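Local coordinates for protein fructose-2,6-bisphosphatase TIGAR B (Danio rerio, PDB 3E9D) that probably hydrolyses fructose 2,6-bisphosphate to fructose 6-phosphate and phosphate, restraining glycolysis and diverting sugar into the pentose phosphate pathway, at residues 42-47 with 70-75; 201-206 with 238-243. All coordinates share one frame; numbering follows the deposited sequence.

Contact 1 of 2, residues 42-47 with 70-75; sequences AGRYLK and LGNNLH
K47 and L74 are joined by the backbone hydrogen bond that closes this contact: L74 N donates to K47 O at 2.9 Å. Round the same oxygen gather CB of L74 and, obliquely, CD2 of the H75 ring, 3.5 Å from K47 O. The aliphatic part of K47 lies alongside L74, both side chains pointing the same way, with K47 CD 4.1 Å from L74 CD1. K47 CB rests on the backbone, 3.3 Å from N72 O. One step back, N72 CB packs 3.6 Å from G43 C. A side chain at position 43 would run into that CB, and the glycine lets the two backbones close up. Two waters extend the junction. One donates to G43 O and accepts from N73 ND2; the other links R44 NH1 to N72 OD1, lying in the plane of the guanidinium at its edge. N72 ND2 is held by I68 O. In the second shell N73, its CG anti to the backbone N (chi1 -166°), is held through both amide atoms: OD1 accepts from H75 N at 2.8 Å and also bonds S76 OG, and ND2 is hydrogen-bonded to L49 O. The Asx turn at N73 follows helix 60-71 and lies beside the chain leaving helix 33-45, two helices of the histidine phosphatase α/β fold.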
loop_
_atom_site.group_PDB
_atom_site.type_symbol
_atom_site.label_atom_id
_atom_site.label_comp_id
_atom_site.label_asym_id
_atom_site.label_seq_id
_atom_site.Cartn_x
_atom_site.Cartn_y
_atom_site.Cartn_z
ATOM N N ALA A 42 7.724 12.671 -2.328
ATOM C CA ALA A 42 7.719 11.229 -2.592
ATOM C C ALA A 42 8.004 10.979 -4.073
ATOM O O ALA A 42 8.705 10.032 -4.407
ATOM C CB ALA A 42 6.374 10.564 -2.172
ATOM N N GLY A 43 7.477 11.827 -4.950
ATOM C CA GLY A 43 7.717 11.670 -6.395
ATOM C C GLY A 43 9.184 11.849 -6.767
ATOM O O GLY A 43 9.743 11.065 -7.554
ATOM N N ARG A 44 9.802 12.893 -6.213
ATOM C CA ARG A 44 11.258 13.092 -6.326
ATOM C C ARG A 44 12.069 11.905 -5.755
ATOM O O ARG A 44 13.045 11.480 -6.339
ATOM C CB ARG A 44 11.662 14.376 -5.613
ATOM C CG ARG A 44 11.200 15.629 -6.344
ATOM C CD ARG A 44 11.916 16.881 -5.806
ATOM N NE ARG A 44 11.558 17.150 -4.409
ATOM C CZ ARG A 44 10.490 17.836 -4.020
ATOM N NH1 ARG A 44 9.634 18.341 -4.904
ATOM N NH2 ARG A 44 10.291 18.033 -2.728
ATOM N N TYR A 45 11.641 11.372 -4.618
ATOM C CA TYR A 45 12.338 10.236 -4.005
ATOM C C TYR A 45 12.315 8.987 -4.902
ATOM O O TYR A 45 13.321 8.293 -5.025
ATOM C CB TYR A 45 11.762 9.968 -2.623
ATOM C CG TYR A 45 12.431 8.850 -1.854
ATOM C CD1 TYR A 45 13.648 9.060 -1.205
ATOM C CD2 TYR A 45 11.818 7.586 -1.742
ATOM C CE1 TYR A 45 14.271 8.033 -0.506
ATOM C CE2 TYR A 45 12.427 6.555 -1.038
ATOM C CZ TYR A 45 13.651 6.790 -0.423
ATOM O OH TYR A 45 14.246 5.793 0.300
ATOM N N LEU A 46 11.188 8.759 -5.577
ATOM C CA LEU A 46 10.994 7.570 -6.401
ATOM C C LEU A 46 11.275 7.798 -7.894
ATOM O O LEU A 46 10.984 6.924 -8.709
ATOM C CB LEU A 46 9.551 7.061 -6.226
ATOM C CG LEU A 46 9.089 6.703 -4.808
ATOM C CD1 LEU A 46 7.546 6.501 -4.770
ATOM C CD2 LEU A 46 9.890 5.486 -4.273
ATOM N N LYS A 47 11.861 8.954 -8.239
ATOM C CA LYS A 47 11.934 9.421 -9.631
ATOM C C LYS A 47 12.756 8.542 -10.557
ATOM O O LYS A 47 12.511 8.537 -11.765
ATOM C CB LYS A 47 12.418 10.883 -9.717
ATOM C CG LYS A 47 13.913 11.108 -9.478
ATOM C CD LYS A 47 14.238 12.596 -9.703
ATOM C CE LYS A 47 15.682 13.000 -9.428
ATOM N NZ LYS A 47 16.620 11.918 -9.095
ATOM N N LEU A 70 3.882 10.128 -10.434
ATOM C CA LEU A 70 4.204 9.763 -11.816
ATOM C C LEU A 70 4.694 10.979 -12.616
ATOM O O LEU A 70 5.601 10.852 -13.395
ATOM C CB LEU A 70 3.020 9.100 -12.507
ATOM C CG LEU A 70 2.744 7.656 -12.063
ATOM C CD1 LEU A 70 1.399 7.236 -12.635
ATOM C CD2 LEU A 70 3.852 6.702 -12.520
ATOM N N GLY A 71 4.115 12.153 -12.377
ATOM C CA GLY A 71 4.601 13.375 -13.036
ATOM C C GLY A 71 6.057 13.678 -12.741
ATOM O O GLY A 71 6.773 14.209 -13.588
ATOM N N ASN A 72 6.493 13.342 -11.526
ATOM C CA ASN A 72 7.890 13.525 -11.113
ATOM C C ASN A 72 8.838 12.401 -11.547
ATOM O O ASN A 72 10.063 12.512 -11.407
ATOM C CB ASN A 72 7.939 13.682 -9.602
ATOM C CG ASN A 72 7.621 15.088 -9.167
ATOM O OD1 ASN A 72 8.479 15.967 -9.208
ATOM N ND2 ASN A 72 6.382 15.316 -8.759
ATOM N N ASN A 73 8.274 11.320 -12.081
ATOM C CA ASN A 73 9.068 10.147 -12.425
ATOM C C ASN A 73 9.752 10.287 -13.778
ATOM O O ASN A 73 9.159 10.797 -14.731
ATOM C CB ASN A 73 8.168 8.915 -12.440
ATOM C CG ASN A 73 8.955 7.633 -12.459
ATOM O OD1 ASN A 73 9.244 7.109 -13.523
ATOM N ND2 ASN A 73 9.329 7.135 -11.284
ATOM N N LEU A 74 10.985 9.815 -13.870
ATOM C CA LEU A 74 11.780 9.959 -15.093
ATOM C C LEU A 74 11.647 8.777 -16.067
ATOM O O LEU A 74 12.204 8.825 -17.171
ATOM C CB LEU A 74 13.261 10.165 -14.735
ATOM C CG LEU A 74 13.597 11.383 -13.862
ATOM C CD1 LEU A 74 15.072 11.406 -13.490
ATOM C CD2 LEU A 74 13.216 12.663 -14.591
ATOM N N HIS A 75 10.932 7.719 -15.664
ATOM C CA HIS A 75 10.894 6.468 -16.455
ATOM C C HIS A 75 9.514 5.949 -16.800
ATOM O O HIS A 75 9.398 5.049 -17.626
ATOM C CB HIS A 75 11.646 5.342 -15.735
ATOM C CG HIS A 75 13.039 5.714 -15.361
ATOM N ND1 HIS A 75 14.091 5.626 -16.247
ATOM C CD2 HIS A 75 13.543 6.240 -14.221
ATOM C CE1 HIS A 75 15.191 6.065 -15.659
ATOM N NE2 HIS A 75 14.888 6.439 -14.428
HETATM O O HOH W 1 8.449 9.250 -9.097
HETATM O O HOH W 2 9.256 18.057 -7.754
#

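Contact 2 of 2, residues 201-206 with 238-243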
loop_
_atom_site.group_PDB
_atom_site.type_symbol
_atom_site.label_atom_id
_atom_site.label_comp_id
_atom_site.label_asym_id
_atom_site.label_seq_id
_atom_site.Cartn_x
_atom_site.Cartn_y
_atom_site.Cartn_z
ATOM N N CYS A 201 9.078 -13.257 4.694
ATOM C CA CYS A 201 10.410 -13.022 5.229
ATOM C C CYS A 201 10.574 -11.542 5.521
ATOM O O CYS A 201 10.117 -10.690 4.756
ATOM C CB CYS A 201 11.523 -13.479 4.265
ATOM S SG CYS A 201 11.314 -15.164 3.527
ATOM N N LEU A 202 11.220 -11.246 6.638
ATOM C CA LEU A 202 11.504 -9.879 7.029
ATOM C C LEU A 202 13.009 -9.783 7.290
ATOM O O LEU A 202 13.577 -10.695 7.895
ATOM C CB LEU A 202 10.693 -9.487 8.279
ATOM C CG LEU A 202 9.177 -9.277 8.164
ATOM C CD1 LEU A 202 8.580 -9.084 9.517
ATOM C CD2 LEU A 202 8.829 -8.091 7.257
ATOM N N PRO A 203 13.646 -8.677 6.855
ATOM C CA PRO A 203 15.099 -8.476 6.852
ATOM C C PRO A 203 15.690 -8.239 8.252
ATOM O O PRO A 203 14.936 -7.999 9.205
ATOM C CB PRO A 203 15.267 -7.230 5.976
ATOM C CG PRO A 203 13.989 -6.438 6.235
ATOM C CD PRO A 203 12.920 -7.488 6.350
ATOM N N ALA A 204 17.018 -8.327 8.366
ATOM C CA ALA A 204 17.727 -8.069 9.613
ATOM C C ALA A 204 17.469 -6.664 10.129
ATOM O O ALA A 204 17.482 -5.703 9.363
ATOM C CB ALA A 204 19.243 -8.288 9.434
ATOM N N GLY A 205 17.205 -6.563 11.426
ATOM C CA GLY A 205 17.104 -5.279 12.100
ATOM C C GLY A 205 15.767 -4.575 12.046
ATOM O O GLY A 205 15.636 -3.493 12.579
ATOM N N LEU A 206 14.781 -5.157 11.378
ATOM C CA LEU A 206 13.472 -4.523 11.243
ATOM C C LEU A 206 12.577 -4.900 12.427
ATOM O O LEU A 206 12.225 -6.065 12.586
ATOM C CB LEU A 206 12.829 -4.931 9.919
ATOM C CG LEU A 206 11.476 -4.319 9.527
ATOM C CD1 LEU A 206 11.485 -2.779 9.642
ATOM C CD2 LEU A 206 11.073 -4.765 8.134
ATOM N N ARG A 238 6.940 -16.815 -2.315
ATOM C CA ARG A 238 7.798 -16.026 -1.436
ATOM C C ARG A 238 7.315 -14.580 -1.406
ATOM O O ARG A 238 6.985 -14.016 -2.444
ATOM C CB ARG A 238 9.241 -16.092 -1.906
ATOM C CG ARG A 238 10.226 -15.317 -1.021
ATOM C CD ARG A 238 11.651 -15.612 -1.457
ATOM N NE ARG A 238 11.889 -17.053 -1.435
ATOM C CZ ARG A 238 12.904 -17.666 -2.037
ATOM N NH1 ARG A 238 13.806 -16.966 -2.717
ATOM N NH2 ARG A 238 13.022 -18.986 -1.944
ATOM N N ILE A 239 7.231 -14.020 -0.202
ATOM C CA ILE A 239 6.970 -12.600 0.008
ATOM C C ILE A 239 8.114 -12.086 0.894
ATOM O O ILE A 239 8.361 -12.621 1.988
ATOM C CB ILE A 239 5.585 -12.372 0.668
ATOM C CG1 ILE A 239 4.480 -13.023 -0.192
ATOM C CG2 ILE A 239 5.330 -10.869 0.896
ATOM C CD1 ILE A 239 3.115 -13.087 0.465
ATOM N N GLN A 240 8.843 -11.091 0.407
ATOM C CA GLN A 240 9.959 -10.530 1.157
ATOM C C GLN A 240 9.643 -9.083 1.500
ATOM O O GLN A 240 9.496 -8.243 0.604
ATOM C CB GLN A 240 11.271 -10.612 0.354
ATOM C CG GLN A 240 12.466 -9.819 0.971
ATOM C CD GLN A 240 13.155 -10.558 2.123
ATOM O OE1 GLN A 240 13.522 -11.719 1.984
ATOM N NE2 GLN A 240 13.331 -9.881 3.263
ATOM N N GLY A 241 9.546 -8.791 2.795
ATOM C CA GLY A 241 9.453 -7.411 3.238
ATOM C C GLY A 241 10.795 -6.727 3.047
ATOM O O GLY A 241 11.833 -7.323 3.294
ATOM N N VAL A 242 10.788 -5.489 2.570
ATOM C CA VAL A 242 12.053 -4.732 2.412
ATOM C C VAL A 242 12.103 -3.566 3.403
ATOM O O VAL A 242 13.030 -3.473 4.202
ATOM C CB VAL A 242 12.273 -4.258 0.947
ATOM C CG1 VAL A 242 13.616 -3.543 0.765
ATOM C CG2 VAL A 242 12.151 -5.452 -0.045
ATOM N N PHE A 243 11.102 -2.688 3.358
ATOM C CA PHE A 243 10.972 -1.607 4.335
ATOM C C PHE A 243 9.496 -1.258 4.500
ATOM O O PHE A 243 8.673 -1.549 3.606
ATOM C CB PHE A 243 11.849 -0.378 3.990
ATOM C CG PHE A 243 11.640 0.185 2.577
ATOM C CD1 PHE A 243 10.584 1.058 2.308
ATOM C CD2 PHE A 243 12.525 -0.139 1.542
ATOM C CE1 PHE A 243 10.399 1.617 1.026
ATOM C CE2 PHE A 243 12.361 0.401 0.238
ATOM C CZ PHE A 243 11.297 1.279 -0.019
#
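C201 and Q240 form a single parallel β-bridge, with C201 N donating to I239 O at 2.9 Å and G241 N to C201 O at 2.8 Å. The side chain of Q240 leans over this bridge. From CB, the chain places CG anti to the backbone N (chi1 170°) and then bends at chi2 (80°), turning CD back to 4.0 Å from C201 O. At the tip the amide divides its work: OE1 lies 3.5 Å from C201 CB, while NE2 donates to G241 O at 3.0 Å, with that oxygen close to the amide plane. NE2 also passes 3.9 Å from P203 CD. P203 has no N-H to continue the ladder, and its CD instead sits 3.2 Å from the same G241 O, which accepts the hydrogen bond from Q240 NE2. An alanine at Q240 would probably leave G241 O without this donor and open a gap beside C201 CB and P203 CD. L202 CD2 approaches G241 CA, where a side chain would collide with it, and L202 also packs on M208 and V211 of helix 208-211. L202 and P203 belong to a potassium site, the L202 side chain about 8 Å from the ion. Strand 233-246, at one edge of the mixed sheet, receives a parallel bridge from a loop just before its own classic bulge at V242 and F243.

How the contacts relate
Along the chain the two contacts come in series. Contact 1 closes first: helix 33-45 ends, strand 53-56 enters the sheet, helix 60-71 returns, and 42-47 meets 70-75 where the two helices finish. The chain then adds strand 81-83, the long helix 125-146, strand 177-182 and helix 184-197 before contact 2 opens at 201-206. This second loop takes in helix 208-211 and strand 220-230, and closes when strand 233-246 reaches 238-243. The loops neither nest nor cross. Contact 1 ties helix ends together, contact 2 a loop to an outer strand; their centres lie 24 Å apart, and their nearest atoms, about 5 Å apart, do not touch.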